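Local coordinates for methylornithine synthase PylB (PDB 3T7V), which catalyses the radical-based isomerisation of L-lysine to (3R)-3-methyl-D-ornithine in pyrrolysine biosynthesis, using a [4Fe-4S] cluster and S-adenosylmethionine, at residues Val310-Tyr313 against Asp314-Leu317; Glu319-Asp323 against Ile324-Val328. All coordinates share one frame; numbering follows the deposited sequence.

Contact 1: Val310-Tyr313 against Asp314-Leu317; sequences VANY and DRDL. With SAM (S-adenosylmethionine), chain C.
Asn312 and Arg315 are the ends of a type I beta turn, closed by a hydrogen bond from Arg315 N to Asn312 O (3.1 Å, N-H...O 146°), and a second type I turn, Asp314 to Leu317, overlaps it, with Leu317 N bonded to Asp314 O. At the two central positions of the first turn, Tyr313 and Asp314 fold back on each other. The first torsion of each sets its CG between the backbone N and the carbonyl carbon (chi1 52° in Asp314), and this brings the carboxylate over the ring, the two planes 14° apart and stacked. Asp314 CB lies over the ring face in a CH-pi contact, 3.7 Å from the centroid and offset toward the rim. Water 2 is hydrogen-bonded to Tyr313 OH and donates to Asp314 OD2, 2.7 Å from the water oxygen; Asp314 OD2 also forms a salt bridge with Arg322. Water 3 bridges the overlapping turns, donating to Tyr313 O and Asp316 OD2 and accepting from Asp316 N. Arg315 bends at chi3, and water 1, in the guanidinium plane, accepts from its NH2 at 2.9 Å. At the other end Val310 CG1 meets C8 of the S-adenosylmethionine adenine at 3.3 Å, and Ala311 CB faces N1 of that base. The N atoms of Val310, Ala311 and Asn312 bond to the Asp279 carboxylate; the chain thus runs from residues lining the S-adenosylmethionine pocket to Asp314, whose charge that salt bridge probably balances.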
loop_
_atom_site.group_PDB
_atom_site.type_symbol
_atom_site.label_atom_id
_atom_site.label_comp_id
_atom_site.label_asym_id
_atom_site.label_seq_id
_atom_site.Cartn_x
_atom_site.Cartn_y
_atom_site.Cartn_z
ATOM N N VAL A 310 -5.760 -7.823 -3.485
ATOM C CA VAL A 310 -4.567 -8.457 -4.144
ATOM C C VAL A 310 -4.117 -9.691 -3.375
ATOM O O VAL A 310 -3.934 -10.772 -4.008
ATOM C CB VAL A 310 -3.368 -7.455 -4.278
ATOM C CG1 VAL A 310 -2.203 -8.170 -4.988
ATOM C CG2 VAL A 310 -3.867 -6.241 -5.090
ATOM N N ALA A 311 -3.965 -9.568 -2.072
ATOM C CA ALA A 311 -3.594 -10.724 -1.233
ATOM C C ALA A 311 -4.834 -11.529 -0.857
ATOM O O ALA A 311 -4.755 -12.766 -0.676
ATOM C CB ALA A 311 -2.810 -10.252 -0.028
ATOM N N ASN A 312 -5.986 -10.836 -0.666
ATOM C CA ASN A 312 -7.283 -11.550 -0.505
ATOM C C ASN A 312 -7.258 -12.533 0.685
ATOM O O ASN A 312 -7.566 -13.697 0.510
ATOM C CB ASN A 312 -7.762 -12.233 -1.826
ATOM C CG ASN A 312 -8.008 -11.237 -2.919
ATOM O OD1 ASN A 312 -7.313 -11.265 -3.966
ATOM N ND2 ASN A 312 -8.905 -10.345 -2.683
ATOM N N TYR A 313 -6.943 -12.020 1.876
ATOM C CA TYR A 313 -6.933 -12.906 3.073
ATOM C C TYR A 313 -8.299 -13.560 3.292
ATOM O O TYR A 313 -8.358 -14.669 3.869
ATOM C CB TYR A 313 -6.531 -12.139 4.346
ATOM C CG TYR A 313 -7.734 -11.513 5.020
ATOM C CD1 TYR A 313 -8.338 -12.166 6.122
ATOM C CD2 TYR A 313 -8.318 -10.315 4.562
ATOM C CE1 TYR A 313 -9.487 -11.643 6.716
ATOM C CE2 TYR A 313 -9.458 -9.782 5.152
ATOM C CZ TYR A 313 -10.058 -10.478 6.198
ATOM O OH TYR A 313 -11.201 -9.968 6.763
ATOM N N ASP A 314 -9.380 -12.900 2.826
ATOM C CA ASP A 314 -10.756 -13.276 3.002
ATOM C C ASP A 314 -11.366 -14.021 1.813
ATOM O O ASP A 314 -12.586 -14.106 1.714
ATOM C CB ASP A 314 -11.576 -12.018 3.359
ATOM C CG ASP A 314 -11.364 -10.830 2.373
ATOM O OD1 ASP A 314 -10.479 -10.907 1.453
ATOM O OD2 ASP A 314 -12.007 -9.796 2.604
ATOM N N ARG A 315 -10.523 -14.592 0.949
ATOM C CA ARG A 315 -10.946 -15.309 -0.279
ATOM C C ARG A 315 -11.876 -16.440 0.062
ATOM O O ARG A 315 -12.815 -16.683 -0.695
ATOM C CB ARG A 315 -9.701 -15.854 -1.031
ATOM C CG ARG A 315 -9.906 -16.482 -2.432
ATOM C CD ARG A 315 -8.557 -16.950 -3.012
ATOM N NE ARG A 315 -7.865 -15.855 -3.718
ATOM C CZ ARG A 315 -8.375 -15.203 -4.768
ATOM N NH1 ARG A 315 -9.568 -15.516 -5.291
ATOM N NH2 ARG A 315 -7.685 -14.223 -5.327
ATOM N N ASP A 316 -11.658 -17.105 1.208
ATOM C CA ASP A 316 -12.531 -18.222 1.594
ATOM C C ASP A 316 -13.752 -17.899 2.454
ATOM O O ASP A 316 -14.554 -18.831 2.756
ATOM C CB ASP A 316 -11.693 -19.276 2.302
ATOM C CG ASP A 316 -10.420 -19.570 1.558
ATOM O OD1 ASP A 316 -10.514 -19.917 0.353
ATOM O OD2 ASP A 316 -9.331 -19.421 2.170
ATOM N N LEU A 317 -13.901 -16.629 2.870
ATOM C CA LEU A 317 -15.028 -16.266 3.768
ATOM C C LEU A 317 -16.330 -16.183 2.992
ATOM O O LEU A 317 -16.358 -15.689 1.868
ATOM C CB LEU A 317 -14.784 -14.881 4.422
ATOM C CG LEU A 317 -13.766 -14.740 5.548
ATOM C CD1 LEU A 317 -12.498 -15.536 5.309
ATOM C CD2 LEU A 317 -13.462 -13.270 5.775
HETATM N N SAM C . 0.581 -4.755 -10.994
HETATM C CA SAM C . 1.025 -3.586 -10.393
HETATM C C SAM C . 2.282 -3.718 -9.631
HETATM O O SAM C . 2.810 -4.840 -9.489
HETATM O OXT SAM C . 2.842 -2.633 -9.244
HETATM C CB SAM C . 0.303 -3.254 -9.287
HETATM C CG SAM C . -0.156 -4.258 -8.310
HETATM S SD SAM C . 0.349 -3.847 -6.585
HETATM C CE SAM C . -1.230 -3.593 -5.822
HETATM C "C5'" SAM C . 0.772 -5.460 -5.961
HETATM C "C4'" SAM C . 1.635 -5.405 -4.940
HETATM O "O4'" SAM C . 0.562 -6.152 -4.082
HETATM C "C3'" SAM C . 2.821 -5.982 -5.095
HETATM O "O3'" SAM C . 3.502 -4.721 -5.140
HETATM C "C2'" SAM C . 2.849 -6.457 -3.635
HETATM O "O2'" SAM C . 3.544 -5.540 -2.729
HETATM C "C1'" SAM C . 1.430 -6.766 -3.124
HETATM N N9 SAM C . 1.154 -8.244 -3.249
HETATM C C8 SAM C . 0.967 -9.016 -4.362
HETATM N N7 SAM C . 0.805 -10.278 -3.994
HETATM C C5 SAM C . 0.874 -10.324 -2.621
HETATM C C6 SAM C . 0.849 -11.384 -1.701
HETATM N N6 SAM C . 0.700 -12.657 -2.071
HETATM N N1 SAM C . 0.906 -11.094 -0.393
HETATM C C2 SAM C . 1.073 -9.812 0.048
HETATM N N3 SAM C . 1.217 -8.778 -0.816
HETATM C C4 SAM C . 1.091 -9.054 -2.153
HETATM O O HOH W 1 -5.195 -13.191 -4.205
HETATM O O HOH W 2 -13.220 -9.375 4.994
HETATM O O HOH W 3 -9.910 -16.760 3.454
#

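Contact 2: Glu319-Asp323 against Ile324-Val328; sequences ERDRD and IKSVV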
loop_
_atom_site.group_PDB
_atom_site.type_symbol
_atom_site.label_atom_id
_atom_site.label_comp_id
_atom_site.label_asym_id
_atom_site.label_seq_id
_atom_site.Cartn_x
_atom_site.Cartn_y
_atom_site.Cartn_z
ATOM N N GLU A 319 -18.617 -14.194 3.674
ATOM C CA GLU A 319 -18.979 -12.761 3.712
ATOM C C GLU A 319 -17.709 -11.944 4.011
ATOM O O GLU A 319 -17.008 -12.249 4.978
ATOM C CB GLU A 319 -19.992 -12.456 4.813
ATOM C CG GLU A 319 -21.258 -13.304 4.760
ATOM C CD GLU A 319 -22.167 -12.964 3.579
ATOM O OE1 GLU A 319 -22.114 -11.810 3.105
ATOM O OE2 GLU A 319 -22.942 -13.845 3.127
ATOM N N ARG A 320 -17.398 -10.928 3.190
ATOM C CA ARG A 320 -16.237 -10.109 3.433
ATOM C C ARG A 320 -16.752 -8.849 4.171
ATOM O O ARG A 320 -17.923 -8.504 4.017
ATOM C CB ARG A 320 -15.616 -9.714 2.088
ATOM C CG ARG A 320 -15.065 -10.893 1.320
ATOM C CD ARG A 320 -14.234 -10.300 0.161
ATOM N NE ARG A 320 -15.076 -9.547 -0.771
ATOM C CZ ARG A 320 -14.638 -8.924 -1.867
ATOM N NH1 ARG A 320 -13.367 -8.985 -2.173
ATOM N NH2 ARG A 320 -15.491 -8.263 -2.666
ATOM N N ASP A 321 -15.889 -8.184 4.953
ATOM C CA ASP A 321 -16.219 -7.015 5.776
ATOM C C ASP A 321 -15.058 -6.047 5.412
ATOM O O ASP A 321 -13.997 -5.991 6.019
ATOM C CB ASP A 321 -16.099 -7.442 7.242
ATOM C CG ASP A 321 -16.486 -6.362 8.228
ATOM O OD1 ASP A 321 -17.060 -5.357 7.788
ATOM O OD2 ASP A 321 -16.222 -6.547 9.455
ATOM N N ARG A 322 -15.300 -5.274 4.361
ATOM C CA ARG A 322 -14.306 -4.424 3.696
ATOM C C ARG A 322 -14.902 -3.025 3.455
ATOM O O ARG A 322 -14.239 -2.246 2.763
ATOM C CB ARG A 322 -13.943 -5.018 2.307
ATOM C CG ARG A 322 -13.247 -6.369 2.315
ATOM C CD ARG A 322 -11.798 -6.046 2.336
ATOM N NE ARG A 322 -10.988 -7.217 1.949
ATOM C CZ ARG A 322 -9.837 -7.170 1.267
ATOM N NH1 ARG A 322 -9.306 -5.994 0.921
ATOM N NH2 ARG A 322 -9.211 -8.299 0.965
ATOM N N ASP A 323 -16.047 -2.638 4.022
ATOM C CA ASP A 323 -16.677 -1.381 3.541
ATOM C C ASP A 323 -16.315 -0.259 4.503
ATOM O O ASP A 323 -15.978 -0.467 5.679
ATOM C CB ASP A 323 -18.179 -1.540 3.482
ATOM C CG ASP A 323 -18.702 -1.964 4.798
ATOM O OD1 ASP A 323 -19.154 -1.021 5.491
ATOM O OD2 ASP A 323 -18.565 -3.198 5.163
ATOM N N ILE A 324 -16.361 0.941 3.971
ATOM C CA ILE A 324 -16.032 2.136 4.750
ATOM C C ILE A 324 -16.873 2.308 6.036
ATOM O O ILE A 324 -16.338 2.733 7.039
ATOM C CB ILE A 324 -16.040 3.394 3.864
ATOM C CG1 ILE A 324 -15.315 4.520 4.563
ATOM C CG2 ILE A 324 -17.443 3.740 3.447
ATOM C CD1 ILE A 324 -15.236 5.782 3.671
ATOM N N LYS A 325 -18.152 1.983 5.980
ATOM C CA LYS A 325 -18.979 2.203 7.168
ATOM C C LYS A 325 -18.471 1.260 8.329
ATOM O O LYS A 325 -18.432 1.692 9.518
ATOM C CB LYS A 325 -20.457 1.984 6.817
ATOM C CG LYS A 325 -21.054 3.046 5.902
ATOM C CD LYS A 325 -22.536 2.633 5.739
ATOM C CE LYS A 325 -23.236 3.107 4.477
ATOM N NZ LYS A 325 -23.780 4.481 4.618
ATOM N N SER A 326 -18.029 0.025 8.009
ATOM C CA SER A 326 -17.516 -0.876 9.072
ATOM C C SER A 326 -16.181 -0.376 9.565
ATOM O O SER A 326 -15.873 -0.498 10.746
ATOM C CB SER A 326 -17.357 -2.318 8.640
ATOM O OG SER A 326 -18.536 -2.758 8.101
ATOM N N VAL A 327 -15.335 0.099 8.643
ATOM C CA VAL A 327 -14.084 0.724 9.063
ATOM C C VAL A 327 -14.295 1.911 10.006
ATOM O O VAL A 327 -13.653 1.960 11.073
ATOM C CB VAL A 327 -13.253 1.203 7.838
ATOM C CG1 VAL A 327 -12.049 2.096 8.242
ATOM C CG2 VAL A 327 -12.698 0.013 7.046
ATOM N N VAL A 328 -15.218 2.824 9.669
ATOM C CA VAL A 328 -15.386 4.019 10.489
ATOM C C VAL A 328 -15.967 3.629 11.853
ATOM O O VAL A 328 -15.597 4.237 12.869
ATOM C CB VAL A 328 -16.236 5.054 9.736
ATOM C CG1 VAL A 328 -16.616 6.204 10.692
ATOM C CG2 VAL A 328 -15.486 5.624 8.536
#
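Asp323 and Ser326 meet where the irregular segment 319-323 enters the helix beginning at Ile324: Asp323 O takes a nearly straight bond from Val327 N (3.1 Å, N-H...O 170°), in the carbonyl plane, and a weak one from Ser326 N. Asp323 is the N-cap. With CG between its backbone N and carbonyl carbon (chi1 55°), the carboxylate folds over the first turn, and OD1 accepts from Ser326 N at 2.9 Å, the N-H arriving from above the carboxylate plane. The hydroxyl of Ser326 sits between two acids: OG is 3.0 Å from Asp323 OD2 and equally 3.0 Å from Asp321 OD1. Asp321 reaches this place because its CG lies anti to the backbone N (chi1 -177°). Replacing Asp323 with an alanine would probably leave Ser326 N without its side-chain acceptor and Ser326 OG without one of its two flanking carboxylates, weakening the start of the helix. On the inner side, Val327 CG2 packs 3.6 Å from Asp323 O, while Val327 and Ile324 rest on Leu61 of strand 58-68; Ser326 and Asp321 both touch Ile283 of helix 278-291. The Asp323 carboxylate, accepting a backbone N-H at the amino end, would probably be stabilised by the helix dipole, and Ser326 OG, lying between the two acids, may ease their closeness.

Both contacts lie in the segment that runs from strand 296-300 to helix 324-334, and they follow in series, neither nesting nor crossing. Residues 310-317 come first, where contact 1 closes two short turns next to the cofactor; contact 2 then ends the loop by starting the helix. Their centres are about 14 Å apart, yet a salt bridge links them directly, Arg322 NE to Asp314 OD2 at 2.8 Å. Arg322 also pairs with Asp279 and bonds to Ser299 O, which places it between the loop, helix 278-291 and the end of strand 296-300, close to the bound 5-amino-D-isoleucine. Contacts 1 and 2 tie the ligand pocket to the outer helix of the barrel.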